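Local coordinates for TqaA (Penicillium aethiopicum, PDB 5DLK), which is a fungal nonribosomal peptide synthetase whose terminal condensation-like domain, the part modelled here, probably releases the finished peptide by macrocyclization, at residues A[83-95]-A[192-205]. Sequence-based numbering, arbitrary orientation.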
# COMPACT_ATOMS: atom_id res chain seq x y z
N ARG A 83 10.18 23.79 -16.73
CA ARG A 83 8.92 23.08 -16.88
C ARG A 83 8.86 21.89 -15.92
O ARG A 83 7.81 21.59 -15.36
CB ARG A 83 8.74 22.60 -18.32
CG ARG A 83 7.36 22.03 -18.61
CD ARG A 83 6.70 22.77 -19.76
NE ARG A 83 7.53 22.70 -20.96
CZ ARG A 83 7.28 23.39 -22.07
NH1 ARG A 83 6.23 24.20 -22.13
NH2 ARG A 83 8.08 23.27 -23.12
N LEU A 84 9.99 21.23 -15.74
CA LEU A 84 10.10 20.16 -14.75
C LEU A 84 9.73 20.69 -13.36
O LEU A 84 8.91 20.08 -12.67
CB LEU A 84 11.52 19.59 -14.76
CG LEU A 84 11.70 18.12 -14.42
CD1 LEU A 84 10.86 17.22 -15.35
CD2 LEU A 84 13.18 17.77 -14.52
N ARG A 85 10.32 21.82 -12.98
CA ARG A 85 10.05 22.44 -11.69
C ARG A 85 8.58 22.79 -11.49
O ARG A 85 8.00 22.51 -10.44
CB ARG A 85 10.88 23.71 -11.51
CG ARG A 85 12.35 23.49 -11.26
CD ARG A 85 13.09 24.81 -11.08
NE ARG A 85 14.52 24.59 -11.21
CZ ARG A 85 15.23 24.87 -12.29
NH1 ARG A 85 14.66 25.45 -13.34
NH2 ARG A 85 16.52 24.59 -12.31
N GLU A 86 7.97 23.43 -12.48
CA GLU A 86 6.58 23.85 -12.37
C GLU A 86 5.61 22.67 -12.39
O GLU A 86 4.48 22.77 -11.91
CB GLU A 86 6.22 24.82 -13.49
CG GLU A 86 7.09 26.06 -13.53
CD GLU A 86 7.15 26.69 -14.91
OE1 GLU A 86 6.24 26.42 -15.74
OE2 GLU A 86 8.10 27.45 -15.18
N THR A 87 6.04 21.56 -12.98
CA THR A 87 5.20 20.36 -13.03
C THR A 87 5.04 19.77 -11.62
O THR A 87 3.95 19.31 -11.26
CB THR A 87 5.78 19.33 -14.00
OG1 THR A 87 5.83 19.89 -15.32
CG2 THR A 87 4.93 18.06 -14.03
N CYS A 88 6.11 19.80 -10.83
CA CYS A 88 6.04 19.42 -9.43
C CYS A 88 4.97 20.24 -8.69
O CYS A 88 4.16 19.71 -7.92
CB CYS A 88 7.40 19.59 -8.74
SG CYS A 88 8.73 18.58 -9.45
N GLN A 89 4.98 21.55 -8.92
CA GLN A 89 3.99 22.42 -8.29
C GLN A 89 2.59 22.02 -8.73
O GLN A 89 1.69 21.87 -7.90
CB GLN A 89 4.26 23.88 -8.63
CG GLN A 89 3.23 24.84 -8.06
CD GLN A 89 3.32 24.99 -6.56
OE1 GLN A 89 4.36 25.37 -6.03
NE2 GLN A 89 2.21 24.72 -5.87
N SER A 90 2.40 21.82 -10.03
CA SER A 90 1.07 21.55 -10.57
C SER A 90 0.56 20.18 -10.14
O SER A 90 -0.65 19.99 -9.96
CB SER A 90 1.08 21.65 -12.10
OG SER A 90 1.32 22.99 -12.50
N LEU A 91 1.47 19.22 -10.00
CA LEU A 91 1.09 17.89 -9.53
C LEU A 91 0.51 17.97 -8.11
O LEU A 91 -0.54 17.38 -7.83
CB LEU A 91 2.28 16.94 -9.58
CG LEU A 91 1.92 15.48 -9.27
CD1 LEU A 91 1.11 14.85 -10.40
CD2 LEU A 91 3.19 14.68 -9.00
N VAL A 92 1.18 18.71 -7.24
CA VAL A 92 0.74 18.86 -5.86
C VAL A 92 -0.56 19.66 -5.77
O VAL A 92 -1.44 19.35 -4.96
CB VAL A 92 1.84 19.49 -5.01
CG1 VAL A 92 1.36 19.75 -3.59
CG2 VAL A 92 3.07 18.58 -5.02
N ASP A 93 -0.70 20.68 -6.62
CA ASP A 93 -1.98 21.38 -6.76
C ASP A 93 -3.13 20.42 -7.05
O ASP A 93 -4.21 20.52 -6.46
CB ASP A 93 -1.90 22.42 -7.89
CG ASP A 93 -0.95 23.56 -7.59
OD1 ASP A 93 -0.63 23.80 -6.40
OD2 ASP A 93 -0.52 24.23 -8.56
N ARG A 94 -2.90 19.49 -7.97
CA ARG A 94 -3.94 18.58 -8.44
C ARG A 94 -4.39 17.54 -7.40
O ARG A 94 -5.58 17.22 -7.34
CB ARG A 94 -3.45 17.87 -9.70
CG ARG A 94 -4.43 16.83 -10.26
CD ARG A 94 -3.92 16.29 -11.58
NE ARG A 94 -4.73 15.19 -12.12
CZ ARG A 94 -5.92 15.35 -12.70
NH1 ARG A 94 -6.58 14.30 -13.17
NH2 ARG A 94 -6.45 16.57 -12.82
N HIS A 95 -3.47 17.01 -6.60
CA HIS A 95 -3.80 15.90 -5.70
C HIS A 95 -3.64 16.26 -4.22
O HIS A 95 -2.52 16.36 -3.73
CB HIS A 95 -2.92 14.68 -6.00
CG HIS A 95 -3.08 14.15 -7.40
ND1 HIS A 95 -4.18 13.43 -7.80
CD2 HIS A 95 -2.26 14.20 -8.47
CE1 HIS A 95 -4.04 13.07 -9.06
NE2 HIS A 95 -2.88 13.53 -9.49
N ASP A 192 0.10 11.50 -14.68
CA ASP A 192 -0.29 12.89 -14.48
C ASP A 192 0.92 13.83 -14.56
O ASP A 192 0.83 14.90 -15.17
CB ASP A 192 -1.00 13.09 -13.14
CG ASP A 192 -2.45 12.61 -13.17
OD1 ASP A 192 -2.84 11.92 -14.15
OD2 ASP A 192 -3.19 12.92 -12.21
N PHE A 193 2.03 13.45 -13.94
CA PHE A 193 3.25 14.26 -14.01
C PHE A 193 3.67 14.47 -15.47
O PHE A 193 3.86 15.60 -15.91
CB PHE A 193 4.41 13.61 -13.22
CG PHE A 193 5.63 14.50 -13.11
CD1 PHE A 193 6.53 14.60 -14.17
CD2 PHE A 193 5.89 15.19 -11.94
CE1 PHE A 193 7.66 15.41 -14.06
CE2 PHE A 193 7.02 16.00 -11.83
CZ PHE A 193 7.90 16.11 -12.89
N ALA A 194 3.78 13.38 -16.20
CA ALA A 194 4.20 13.44 -17.60
C ALA A 194 3.24 14.29 -18.42
O ALA A 194 3.67 15.13 -19.21
CB ALA A 194 4.31 12.06 -18.17
N ALA A 195 1.94 14.09 -18.21
CA ALA A 195 0.92 14.83 -18.94
C ALA A 195 1.00 16.33 -18.67
O ALA A 195 0.83 17.15 -19.57
CB ALA A 195 -0.48 14.31 -18.60
N ILE A 196 1.29 16.70 -17.42
CA ILE A 196 1.38 18.11 -17.05
C ILE A 196 2.63 18.72 -17.69
O ILE A 196 2.57 19.82 -18.25
CB ILE A 196 1.42 18.31 -15.54
CG1 ILE A 196 0.06 17.96 -14.93
CG2 ILE A 196 1.81 19.75 -15.19
CD1 ILE A 196 0.07 17.88 -13.41
N TYR A 197 3.75 18.00 -17.61
CA TYR A 197 4.97 18.43 -18.28
C TYR A 197 4.77 18.53 -19.80
O TYR A 197 5.22 19.49 -20.43
CB TYR A 197 6.11 17.46 -17.97
CG TYR A 197 7.43 17.82 -18.62
CD1 TYR A 197 8.34 18.65 -17.98
CD2 TYR A 197 7.77 17.32 -19.87
CE1 TYR A 197 9.55 18.98 -18.57
CE2 TYR A 197 8.97 17.64 -20.47
CZ TYR A 197 9.86 18.47 -19.81
OH TYR A 197 11.06 18.79 -20.41
N ASN A 198 4.09 17.54 -20.38
CA ASN A 198 3.84 17.51 -21.82
C ASN A 198 2.74 18.47 -22.26
O ASN A 198 2.40 18.54 -23.44
CB ASN A 198 3.46 16.11 -22.27
CG ASN A 198 4.60 15.13 -22.16
OD1 ASN A 198 5.76 15.52 -22.10
ND2 ASN A 198 4.26 13.85 -22.13
N GLN A 199 2.19 19.19 -21.28
CA GLN A 199 1.09 20.13 -21.50
C GLN A 199 -0.11 19.46 -22.17
O GLN A 199 -0.71 20.00 -23.10
CB GLN A 199 1.58 21.32 -22.31
CG GLN A 199 2.64 22.13 -21.57
CD GLN A 199 3.23 23.23 -22.41
OE1 GLN A 199 3.65 23.01 -23.55
NE2 GLN A 199 3.27 24.44 -21.85
N THR A 200 -0.45 18.27 -21.68
CA THR A 200 -1.71 17.63 -22.02
C THR A 200 -2.73 17.91 -20.92
O THR A 200 -2.46 17.63 -19.75
CB THR A 200 -1.55 16.12 -22.20
OG1 THR A 200 -0.47 15.85 -23.10
CG2 THR A 200 -2.84 15.50 -22.75
N PRO A 201 -3.87 18.51 -21.27
CA PRO A 201 -4.95 18.68 -20.28
C PRO A 201 -5.39 17.36 -19.65
O PRO A 201 -5.35 16.31 -20.30
CB PRO A 201 -6.07 19.32 -21.10
CG PRO A 201 -5.33 20.13 -22.13
CD PRO A 201 -4.13 19.29 -22.49
N LEU A 202 -5.80 17.42 -18.39
CA LEU A 202 -6.23 16.23 -17.66
C LEU A 202 -7.66 16.40 -17.17
O LEU A 202 -8.07 17.50 -16.80
CB LEU A 202 -5.31 15.97 -16.47
CG LEU A 202 -3.88 15.51 -16.77
CD1 LEU A 202 -3.06 15.53 -15.49
CD2 LEU A 202 -3.88 14.13 -17.38
N PRO A 203 -8.42 15.30 -17.16
CA PRO A 203 -9.79 15.36 -16.64
C PRO A 203 -9.77 15.65 -15.14
O PRO A 203 -8.82 15.25 -14.47
CB PRO A 203 -10.35 13.97 -16.93
CG PRO A 203 -9.15 13.09 -16.98
CD PRO A 203 -8.04 13.93 -17.56
N PRO A 204 -10.80 16.34 -14.63
CA PRO A 204 -10.86 16.50 -13.17
C PRO A 204 -10.90 15.14 -12.47
O PRO A 204 -11.25 14.12 -13.07
CB PRO A 204 -12.17 17.29 -12.95
CG PRO A 204 -12.90 17.25 -14.27
CD PRO A 204 -11.84 17.11 -15.32
N THR A 205 -10.50 15.12 -11.21
CA THR A 205 -10.40 13.88 -10.45
C THR A 205 -10.87 14.11 -9.02
O THR A 205 -11.03 15.26 -8.60
CB THR A 205 -8.95 13.34 -10.45
OG1 THR A 205 -8.91 12.04 -9.84
CG2 THR A 205 -8.05 14.29 -9.68
O HOH W 1 -5.36 11.61 -12.51
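Two helices packed on one side of the mixed sheet in the N-terminal half of this condensation-type domain meet through F193, a knob set among L84, T87, C88 and L91 of helix 81-94. T87 CG2 stands over the ring face, 3.5 Å from the F193 centroid and only 4° off its normal, a CH-pi contact. L84 CD1 and C88 SG come in at the ring edge, the sulfur 3.9 Å from F193 CE2. T87 OG1 sits beside its backbone N (chi1 -61°) and donates to R83 O, 2.6 Å away. L84 and C88 also touch strand 158-163, which places helix 81-94 against the sheet of this chloramphenicol acetyltransferase-like fold. R83 CG and L84 CD1 pack on the Y197 ring, and I196 CG2 on T87 and S90. At the C-terminal end of helix 81-94 the contact turns polar. D192 OD2 accepts from R94 NE at 2.7 Å, above the carboxylate plane, in a salt bridge. H95 NE2 donates to its anti side; a water bridges OD2 to R94 NH1. The extended R94 chain carries its guanidinium between T205 CG2 on one face and L202 CB and CD1 on the opposite one, while NH1 donates to P203 O at 2.8 Å, almost in line with the C=O bond.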